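Local coordinates for 3,6-diketocamphane 1,6-monooxygenase (Pseudomonas putida, PDB 4UWM), which catalyses the FMNH2- and O2-dependent Baeyer-Villiger oxidation of a diketocamphane to its lactone, a step in the breakdown of (-)-camphor by Pseudomonas putida, at residues G6-P11 against M42-A47; A74-L79 against R102-I107. All coordinates share one frame; numbering follows the deposited sequence. Where two conformers were deposited one is given.

Interaction 1. Residues G6-P11 against M42-A47. With FMN (flavin mononucleotide), chain C.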
loop_
_atom_site.group_PDB
_atom_site.type_symbol
_atom_site.label_atom_id
_atom_site.label_comp_id
_atom_site.label_asym_id
_atom_site.label_seq_id
_atom_site.Cartn_x
_atom_site.Cartn_y
_atom_site.Cartn_z
ATOM N N GLY A 6 -3.927 -22.571 -6.531
ATOM C CA GLY A 6 -3.484 -21.257 -6.041
ATOM C C GLY A 6 -2.138 -20.863 -6.617
ATOM O O GLY A 6 -1.420 -21.700 -7.180
ATOM N N LEU A 7 -1.806 -19.576 -6.511
ATOM C CA LEU A 7 -0.504 -19.086 -6.941
ATOM C C LEU A 7 0.165 -18.461 -5.728
ATOM O O LEU A 7 -0.500 -17.786 -4.946
ATOM C CB LEU A 7 -0.694 -18.067 -8.068
ATOM C CG LEU A 7 0.507 -17.606 -8.889
ATOM C CD1 LEU A 7 1.090 -18.738 -9.751
ATOM C CD2 LEU A 7 0.105 -16.420 -9.744
ATOM N N ILE A 8 1.444 -18.764 -5.511
ATOM C CA ILE A 8 2.223 -18.044 -4.519
ATOM C C ILE A 8 3.357 -17.263 -5.211
ATOM O O ILE A 8 4.143 -17.819 -5.973
ATOM C CB ILE A 8 2.666 -18.892 -3.295
ATOM C CG1 ILE A 8 3.393 -17.995 -2.264
ATOM C CG2 ILE A 8 3.509 -20.102 -3.693
ATOM C CD1 ILE A 8 3.500 -18.577 -0.877
ATOM N N PHE A 9 3.387 -15.962 -4.949
ATOM C CA PHE A 9 4.286 -15.011 -5.602
ATOM C C PHE A 9 5.213 -14.477 -4.520
ATOM O O PHE A 9 4.918 -13.462 -3.845
ATOM C CB PHE A 9 3.434 -13.905 -6.206
ATOM C CG PHE A 9 4.120 -13.069 -7.257
ATOM C CD1 PHE A 9 4.431 -13.593 -8.510
ATOM C CD2 PHE A 9 4.372 -11.720 -7.018
ATOM C CE1 PHE A 9 5.030 -12.787 -9.482
ATOM C CE2 PHE A 9 4.963 -10.916 -7.965
ATOM C CZ PHE A 9 5.309 -11.449 -9.201
ATOM N N HIS A 10 6.341 -15.155 -4.355
ATOM C CA HIS A 10 7.310 -14.776 -3.332
ATOM C C HIS A 10 7.882 -13.356 -3.342
ATOM O O HIS A 10 8.002 -12.755 -2.271
ATOM C CB HIS A 10 8.404 -15.819 -3.129
ATOM C CG HIS A 10 7.998 -16.892 -2.187
ATOM N ND1 HIS A 10 7.473 -18.093 -2.608
ATOM C CD2 HIS A 10 7.977 -16.924 -0.833
ATOM C CE1 HIS A 10 7.168 -18.828 -1.554
ATOM N NE2 HIS A 10 7.464 -18.143 -0.466
ATOM N N PRO A 11 8.285 -12.829 -4.495
ATOM C CA PRO A 11 8.451 -13.566 -5.746
ATOM C C PRO A 11 9.856 -14.172 -5.808
ATOM O O PRO A 11 10.590 -14.127 -4.808
ATOM C CB PRO A 11 8.322 -12.471 -6.784
ATOM C CG PRO A 11 8.963 -11.300 -6.113
ATOM C CD PRO A 11 8.535 -11.391 -4.665
ATOM N N MET A 42 -1.277 -15.625 -3.331
ATOM C CA MET A 42 -0.549 -15.233 -2.122
ATOM C C MET A 42 0.674 -14.414 -2.545
ATOM O O MET A 42 1.370 -14.795 -3.497
ATOM C CB MET A 42 -0.093 -16.479 -1.346
ATOM C CG MET A 42 -1.255 -17.275 -0.728
ATOM S SD MET A 42 -0.669 -18.762 0.117
ATOM C CE MET A 42 -2.236 -19.567 0.511
ATOM N N ILE A 43 0.944 -13.303 -1.845
ATOM C CA ILE A 43 2.112 -12.451 -2.167
ATOM C C ILE A 43 2.914 -12.206 -0.917
ATOM O O ILE A 43 2.370 -11.693 0.071
ATOM C CB ILE A 43 1.685 -11.125 -2.837
ATOM C CG1 ILE A 43 0.788 -11.436 -4.037
ATOM C CG2 ILE A 43 2.917 -10.284 -3.234
ATOM C CD1 ILE A 43 -0.048 -10.304 -4.571
ATOM N N SER A 44 4.192 -12.565 -0.953
ATOM C CA SER A 44 5.046 -12.483 0.231
ATOM C C SER A 44 5.630 -11.083 0.476
ATOM O O SER A 44 5.493 -10.193 -0.352
ATOM C CB SER A 44 6.156 -13.536 0.198
ATOM O OG SER A 44 5.602 -14.839 0.110
ATOM N N GLU A 45 6.286 -10.935 1.626
ATOM C CA GLU A 45 6.822 -9.663 2.109
ATOM C C GLU A 45 8.235 -9.824 2.656
ATOM O O GLU A 45 8.463 -10.612 3.601
ATOM C CB GLU A 45 5.876 -9.101 3.199
ATOM C CG GLU A 45 6.348 -7.821 3.904
ATOM C CD GLU A 45 5.312 -7.331 4.927
ATOM O OE1 GLU A 45 4.161 -7.085 4.526
ATOM O OE2 GLU A 45 5.630 -7.225 6.132
ATOM N N HIS A 46 9.186 -9.094 2.067
ATOM C CA HIS A 46 10.580 -9.087 2.525
ATOM C C HIS A 46 11.148 -7.699 2.283
ATOM O O HIS A 46 10.941 -7.150 1.204
ATOM C CB HIS A 46 11.448 -10.071 1.733
ATOM C CG HIS A 46 10.948 -11.483 1.731
ATOM N ND1 HIS A 46 9.859 -11.894 0.983
ATOM C CD2 HIS A 46 11.431 -12.597 2.342
ATOM C CE1 HIS A 46 9.680 -13.196 1.157
ATOM N NE2 HIS A 46 10.610 -13.638 1.990
ATOM N N ALA A 47 11.889 -7.170 3.255
ATOM C CA ALA A 47 12.557 -5.864 3.133
ATOM C C ALA A 47 14.057 -5.968 2.858
ATOM O O ALA A 47 14.672 -4.980 2.456
ATOM C CB ALA A 47 12.314 -5.029 4.395
HETATM N N1 FMN C . 6.906 -17.672 5.353
HETATM C C2 FMN C . 5.817 -16.963 4.935
HETATM O O2 FMN C . 5.154 -16.309 5.767
HETATM N N3 FMN C . 5.414 -16.939 3.651
HETATM C C4 FMN C . 6.056 -17.613 2.688
HETATM O O4 FMN C . 5.638 -17.557 1.514
HETATM C C4A FMN C . 7.260 -18.413 3.052
HETATM N N5 FMN C . 7.967 -19.115 2.137
HETATM C C5A FMN C . 9.060 -19.838 2.487
HETATM C C6 FMN C . 9.763 -20.555 1.515
HETATM C C7 FMN C . 10.890 -21.304 1.856
HETATM C C7M FMN C . 11.635 -22.070 0.791
HETATM C C8 FMN C . 11.341 -21.333 3.278
HETATM C C8M FMN C . 12.548 -22.123 3.704
HETATM C C9 FMN C . 10.641 -20.621 4.248
HETATM C C9A FMN C . 9.514 -19.872 3.914
HETATM N N10 FMN C . 8.794 -19.148 4.900
HETATM C C10 FMN C . 7.658 -18.402 4.487
HETATM C "C1'" FMN C . 9.235 -19.152 6.307
HETATM C "C2'" FMN C . 8.480 -20.180 7.137
HETATM O "O2'" FMN C . 7.087 -20.032 6.867
HETATM C "C3'" FMN C . 8.739 -19.973 8.626
HETATM O "O3'" FMN C . 9.833 -20.814 9.019
HETATM C "C4'" FMN C . 7.482 -20.275 9.446
HETATM O "O4'" FMN C . 6.575 -19.166 9.386
HETATM C "C5'" FMN C . 7.775 -20.626 10.899
HETATM O "O5'" FMN C . 7.815 -22.046 10.942
HETATM P P FMN C . 7.768 -22.904 12.293
HETATM O O1P FMN C . 6.833 -22.216 13.237
HETATM O O2P FMN C . 7.240 -24.200 11.757
HETATM O O3P FMN C . 9.205 -22.926 12.735
HETATM O O HOH W 1 8.775 -10.399 -1.206
#
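I8 and F9 pair with M42 and I43 as neighbouring parallel strands whose directions differ by 2°, M42 N donating to L7 O at 2.8 Å and F9 N to M42 O at 2.7 Å. The ladder runs one bond beyond the paired strands, to a longer hydrogen bond of 3.1 Å from S44 N to F9 O. On one face of the sheet I8 and M42 cross obliquely, I8 CG1 lying 3.9 Å from M42 CB. From CG1, a chi2 of 162° carries I8 CD1 on toward the flavin, where it packs on FMN O4. F9 and I43 meet on the other face, where helix 57-65 covers I43 and W25 adjoins the F9 ring. This is the first beta-alpha-beta unit of the luciferase-like TIM barrel, with helix 19-35 as its crossover, and its C-terminal strand ends open into the FMN pocket. There H10 NE2 donates to FMN N5 at 2.8 Å while ND1 is hydrogen-bonded to E347, so both ring nitrogens are engaged and the imidazole is fixed in rotation. An alanine at H10 would probably leave N5 without this donor and the E347 carboxylate without its imidazole partner. S44 OG lies 3.3 Å from H10 CD2 and also approaches FMN O4, although its proton has M76 O as a rival acceptor. On the backbone side of H10, water 1 is hydrogen-bonded to H10 O (2.7 Å) and to H46 ND1.

Interaction 2. Residues A74-L79 against R102-I107. With FMN (flavin mononucleotide), chain C.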
loop_
_atom_site.group_PDB
_atom_site.type_symbol
_atom_site.label_atom_id
_atom_site.label_comp_id
_atom_site.label_asym_id
_atom_site.label_seq_id
_atom_site.Cartn_x
_atom_site.Cartn_y
_atom_site.Cartn_z
ATOM N N ALA A 74 -4.009 -12.667 -0.764
ATOM C CA ALA A 74 -3.529 -12.652 0.604
ATOM C C ALA A 74 -2.083 -12.227 0.657
ATOM O O ALA A 74 -1.247 -12.783 -0.065
ATOM C CB ALA A 74 -3.676 -14.033 1.256
ATOM N N PRO A 75 -1.761 -11.270 1.548
ATOM C CA PRO A 75 -0.360 -11.146 1.912
ATOM C C PRO A 75 0.051 -12.413 2.647
ATOM O O PRO A 75 -0.697 -12.915 3.521
ATOM C CB PRO A 75 -0.338 -9.911 2.854
ATOM C CG PRO A 75 -1.706 -9.867 3.428
ATOM C CD PRO A 75 -2.635 -10.386 2.351
ATOM N N MET A 76 1.217 -12.946 2.309
ATOM C CA MET A 76 1.682 -14.204 2.891
ATOM C C MET A 76 3.178 -14.155 3.184
ATOM O O MET A 76 4.002 -14.724 2.432
ATOM C CB MET A 76 1.344 -15.379 1.961
ATOM C CG MET A 76 1.557 -16.762 2.582
ATOM S SD MET A 76 0.530 -16.992 4.049
ATOM C CE MET A 76 -1.107 -16.885 3.306
ATOM N N ALA A 77 3.570 -13.496 4.276
ATOM C CA ALA A 77 2.671 -12.918 5.298
ATOM C C ALA A 77 3.032 -11.471 5.614
ATOM O O ALA A 77 4.201 -11.068 5.493
ATOM C CB ALA A 77 2.813 -13.739 6.577
ATOM N N HIS A 78 2.065 -10.689 6.085
ATOM C CA HIS A 78 2.449 -9.440 6.761
ATOM C C HIS A 78 3.253 -9.770 8.008
ATOM O O HIS A 78 2.849 -10.624 8.809
ATOM C CB HIS A 78 1.210 -8.622 7.150
ATOM C CG HIS A 78 0.595 -7.861 6.024
ATOM N ND1 HIS A 78 1.340 -7.113 5.132
ATOM C CD2 HIS A 78 -0.704 -7.666 5.688
ATOM C CE1 HIS A 78 0.516 -6.519 4.273
ATOM N NE2 HIS A 78 -0.725 -6.857 4.574
ATOM N N LEU A 79 4.394 -9.123 8.164
ATOM C CA LEU A 79 5.252 -9.366 9.311
ATOM C C LEU A 79 4.835 -8.377 10.420
ATOM O O LEU A 79 5.223 -7.213 10.423
ATOM C CB LEU A 79 6.734 -9.234 8.937
ATOM C CG LEU A 79 7.125 -10.162 7.757
ATOM C CD1 LEU A 79 8.602 -10.066 7.444
ATOM C CD2 LEU A 79 6.751 -11.619 8.083
ATOM N N ARG A 102 -12.730 -10.626 -1.246
ATOM C CA ARG A 102 -11.826 -11.538 -1.959
ATOM C C ARG A 102 -10.439 -11.377 -1.389
ATOM O O ARG A 102 -9.509 -10.989 -2.116
ATOM C CB ARG A 102 -11.764 -11.228 -3.464
ATOM C CG ARG A 102 -13.086 -11.290 -4.215
ATOM C CD ARG A 102 -12.892 -11.063 -5.708
ATOM N NE ARG A 102 -12.602 -9.683 -6.094
ATOM C CZ ARG A 102 -11.570 -9.291 -6.853
ATOM N NH1 ARG A 102 -10.677 -10.165 -7.331
ATOM N NH2 ARG A 102 -11.454 -8.018 -7.172
ATOM N N TYR A 103 -10.289 -11.704 -0.104
ATOM C CA TYR A 103 -9.087 -11.344 0.637
ATOM C C TYR A 103 -8.960 -12.284 1.803
ATOM O O TYR A 103 -9.965 -12.661 2.386
ATOM C CB TYR A 103 -9.212 -9.867 1.118
ATOM C CG TYR A 103 -8.063 -9.421 1.968
ATOM C CD1 TYR A 103 -8.078 -9.626 3.347
ATOM C CD2 TYR A 103 -6.942 -8.814 1.397
ATOM C CE1 TYR A 103 -7.010 -9.261 4.132
ATOM C CE2 TYR A 103 -5.860 -8.433 2.179
ATOM C CZ TYR A 103 -5.911 -8.651 3.547
ATOM O OH TYR A 103 -4.847 -8.301 4.347
ATOM N N PHE A 104 -7.740 -12.691 2.138
ATOM C CA PHE A 104 -7.479 -13.236 3.462
ATOM C C PHE A 104 -6.100 -12.811 3.911
ATOM O O PHE A 104 -5.322 -12.294 3.108
ATOM C CB PHE A 104 -7.740 -14.764 3.582
ATOM C CG PHE A 104 -6.889 -15.629 2.687
ATOM C CD1 PHE A 104 -7.195 -15.767 1.335
ATOM C CD2 PHE A 104 -5.801 -16.339 3.214
ATOM C CE1 PHE A 104 -6.419 -16.575 0.511
ATOM C CE2 PHE A 104 -5.014 -17.141 2.389
ATOM C CZ PHE A 104 -5.343 -17.263 1.039
ATOM N N LEU A 105 -5.804 -13.012 5.189
ATOM C CA LEU A 105 -4.632 -12.414 5.816
ATOM C C LEU A 105 -3.629 -13.428 6.347
ATOM O O LEU A 105 -3.899 -14.155 7.318
ATOM C CB LEU A 105 -5.088 -11.468 6.953
ATOM C CG LEU A 105 -4.031 -10.927 7.917
ATOM C CD1 LEU A 105 -3.086 -9.951 7.205
ATOM C CD2 LEU A 105 -4.728 -10.244 9.110
ATOM N N GLY A 106 -2.438 -13.440 5.751
ATOM C CA GLY A 106 -1.329 -14.190 6.325
ATOM C C GLY A 106 -0.592 -13.328 7.322
ATOM O O GLY A 106 -0.282 -12.172 7.027
ATOM N N ILE A 107 -0.308 -13.881 8.506
ATOM C CA ILE A 107 0.536 -13.179 9.502
ATOM C C ILE A 107 1.779 -13.977 9.838
ATOM O O ILE A 107 1.768 -15.193 9.733
ATOM C CB ILE A 107 -0.242 -12.867 10.802
ATOM C CG1 ILE A 107 -0.616 -14.172 11.544
ATOM C CG2 ILE A 107 -1.465 -12.024 10.484
ATOM C CD1 ILE A 107 -1.124 -13.953 12.965
HETATM N N1 FMN C . 6.906 -17.672 5.353
HETATM C C2 FMN C . 5.817 -16.963 4.935
HETATM O O2 FMN C . 5.154 -16.309 5.767
HETATM N N3 FMN C . 5.414 -16.939 3.651
HETATM C C4 FMN C . 6.056 -17.613 2.688
HETATM O O4 FMN C . 5.638 -17.557 1.514
HETATM C C4A FMN C . 7.260 -18.413 3.052
HETATM N N5 FMN C . 7.967 -19.115 2.137
HETATM C C5A FMN C . 9.060 -19.838 2.487
HETATM C C6 FMN C . 9.763 -20.555 1.515
HETATM C C7 FMN C . 10.890 -21.304 1.856
HETATM C C7M FMN C . 11.635 -22.070 0.791
HETATM C C8 FMN C . 11.341 -21.333 3.278
HETATM C C8M FMN C . 12.548 -22.123 3.704
HETATM C C9 FMN C . 10.641 -20.621 4.248
HETATM C C9A FMN C . 9.514 -19.872 3.914
HETATM N N10 FMN C . 8.794 -19.148 4.900
HETATM C C10 FMN C . 7.658 -18.402 4.487
HETATM C "C1'" FMN C . 9.235 -19.152 6.307
HETATM C "C2'" FMN C . 8.480 -20.180 7.137
HETATM O "O2'" FMN C . 7.087 -20.032 6.867
HETATM C "C3'" FMN C . 8.739 -19.973 8.626
HETATM O "O3'" FMN C . 9.833 -20.814 9.019
HETATM C "C4'" FMN C . 7.482 -20.275 9.446
HETATM O "O4'" FMN C . 6.575 -19.166 9.386
HETATM C "C5'" FMN C . 7.775 -20.626 10.899
HETATM O "O5'" FMN C . 7.815 -22.046 10.942
HETATM P P FMN C . 7.768 -22.904 12.293
HETATM O O1P FMN C . 6.833 -22.216 13.237
HETATM O O2P FMN C . 7.240 -24.200 11.757
HETATM O O3P FMN C . 9.205 -22.926 12.735
HETATM O O HOH W 2 -3.150 -6.424 3.332
#
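A74 CB lies over one face of the F104 ring, 3.5 Å above the ring centre and only 8° off the normal, a close CH-pi contact. The two segments belong to another beta-alpha-beta unit of the TIM barrel, strand 72-79 and strand 105-108 running parallel with helix 85-98 between them. The H78 ring has P75 CB of its own segment over the centre of one face and L105 CD1 at its edge, near the plane and 3.6 Å from H78 CD2. In that same edge region water 2 lies in plane, hydrogen-bonded to H78 NE2 and to Y103 OH, and the other ring nitrogen, ND1, is bonded to E45. P75 crosses Y103 at about a right angle, CD 3.8 Å from Y103 CE2, and touches L105 CD1 through CG. M76 bends at chi2 and chi3 (60° and 63°), and its CE packs against F104 CE2 and G106 CA. The M76-A77 peptide is cis, a non-prolyl cis bond as in bacterial luciferase, and it interrupts the strand where M76 O accepts the flavin's N3-H at 2.9 Å. G106 bridges the break: its N donates to P75 O at 2.9 Å, and its O accepts H78 N at 2.9 Å.

In the fold
Interactions 1 and 2 pair strands within two beta-alpha-beta units of one barrel, linked by the step from strand 40-43 through helix 57-65 to strand 72-79; their centres lie about 10 Å apart. Where strand 40-43 borders strand 72-79, I43 O and M76 N are 2.8 Å apart, a probable backbone hydrogen bond, and M42 SD packs 3.7 Å from M76 CE. FMN is the ligand both contacts share, and S44 OG, 2.8 Å from M76 O, probably links their two sets of flavin contacts. Farther along, E45 of interaction 1 is hydrogen-bonded through OE2 to L79 N. T201, S204, S207 and S209 supply further hydrogen bonds to FMN.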